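Local coordinates for protein FACT-Spt16 (Cicer arietinum, PDB 5CE6) that forms the N-terminal domain of a FACT complex subunit, a histone chaperone linked to transcription that probably binds histones H3-H4, at residues Thr71-Phe74 with Leu75-Leu78. Numbering follows the deposited sequence.
Sequences TALF and LWLL
Leu78 closes the last turn of helix 69-78 by lying alongside Phe74. CB rests 3.3 Å from Phe74 O, the same carbonyl oxygen that accepts the hydrogen bond from Leu78 N at 2.8 Å. CG lies farther off, 4.0 Å from Phe74 O. With CG anti to its own carbonyl carbon (chi1 -64°), the side chain points the same way as that of Phe74, and CD1 ends 3.7 Å from Phe74 CD1, at the ring's edge and near its plane.

One turn earlier Thr71 and Leu75 repeat the side-by-side pairing, Thr71 CG2 lying 3.8 Å from Leu75 CD1; the hydrogen bond from Leu75 N to Thr71 O is nearly straight, with an N-H...O angle of 169°. Leu73 and Trp76 instead slant across each other, with Leu73 CD1 3.8 Å from Trp76 CE3.

These pairs belong to the N-terminal lobe, where the helix packs over a mixed sheet: Phe74 reaches Val56 and Cys58 of strand 53-58 and Met87 of strand 85-89. Trp76 takes a cation-pi contact from Arg32 of helix 26-42 and meets Phe195 of helix 188-196 edge-to-face.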
# COMPACT_ATOMS: atom_id res chain seq x y z
N THR A 71 0.96 -9.86 -7.50
CA THR A 71 2.37 -9.78 -7.15
C THR A 71 2.54 -9.95 -5.64
O THR A 71 3.42 -10.68 -5.17
CB THR A 71 2.98 -8.46 -7.60
OG1 THR A 71 3.03 -8.43 -9.04
CG2 THR A 71 4.40 -8.30 -7.06
N ALA A 72 1.66 -9.31 -4.89
CA ALA A 72 1.69 -9.43 -3.44
C ALA A 72 1.55 -10.88 -2.97
O ALA A 72 2.22 -11.29 -2.01
CB ALA A 72 0.61 -8.55 -2.82
N LEU A 73 0.69 -11.66 -3.62
CA LEU A 73 0.55 -13.07 -3.25
C LEU A 73 1.85 -13.84 -3.46
O LEU A 73 2.26 -14.60 -2.58
CB LEU A 73 -0.61 -13.74 -4.00
CG LEU A 73 -0.80 -15.21 -3.62
CD1 LEU A 73 -1.14 -15.35 -2.14
CD2 LEU A 73 -1.85 -15.89 -4.49
N PHE A 74 2.48 -13.66 -4.62
CA PHE A 74 3.78 -14.29 -4.86
C PHE A 74 4.82 -13.89 -3.82
O PHE A 74 5.55 -14.73 -3.32
CB PHE A 74 4.31 -13.98 -6.26
CG PHE A 74 3.71 -14.84 -7.33
CD1 PHE A 74 4.21 -16.11 -7.58
CD2 PHE A 74 2.69 -14.36 -8.13
CE1 PHE A 74 3.68 -16.91 -8.58
CE2 PHE A 74 2.15 -15.14 -9.15
CZ PHE A 74 2.65 -16.41 -9.38
N LEU A 75 4.90 -12.59 -3.50
CA LEU A 75 5.82 -12.12 -2.47
C LEU A 75 5.49 -12.71 -1.10
O LEU A 75 6.39 -13.11 -0.34
CB LEU A 75 5.80 -10.58 -2.40
CG LEU A 75 6.50 -9.90 -3.58
CD1 LEU A 75 6.16 -8.42 -3.64
CD2 LEU A 75 8.00 -10.07 -3.46
N TRP A 76 4.21 -12.76 -0.78
CA TRP A 76 3.75 -13.26 0.51
C TRP A 76 4.07 -14.74 0.64
O TRP A 76 4.62 -15.19 1.65
CB TRP A 76 2.24 -13.04 0.63
CG TRP A 76 1.63 -13.41 1.95
CD1 TRP A 76 1.77 -12.73 3.14
CD2 TRP A 76 0.76 -14.51 2.21
NE1 TRP A 76 1.04 -13.37 4.12
CE2 TRP A 76 0.41 -14.46 3.58
CE3 TRP A 76 0.24 -15.54 1.42
CZ2 TRP A 76 -0.43 -15.40 4.17
CZ3 TRP A 76 -0.60 -16.46 2.00
CH2 TRP A 76 -0.92 -16.40 3.36
N LEU A 77 3.77 -15.50 -0.41
CA LEU A 77 3.90 -16.95 -0.37
C LEU A 77 5.35 -17.40 -0.53
O LEU A 77 5.83 -18.28 0.21
CB LEU A 77 3.02 -17.57 -1.46
CG LEU A 77 2.37 -18.94 -1.28
CD1 LEU A 77 1.62 -19.03 0.04
CD2 LEU A 77 1.42 -19.22 -2.44
N LEU A 78 6.05 -16.79 -1.48
CA LEU A 78 7.35 -17.29 -1.94
C LEU A 78 8.52 -16.36 -1.62
O LEU A 78 9.68 -16.78 -1.67
CB LEU A 78 7.31 -17.54 -3.45
CG LEU A 78 6.34 -18.65 -3.89
CD1 LEU A 78 6.00 -18.54 -5.37
CD2 LEU A 78 6.92 -20.01 -3.59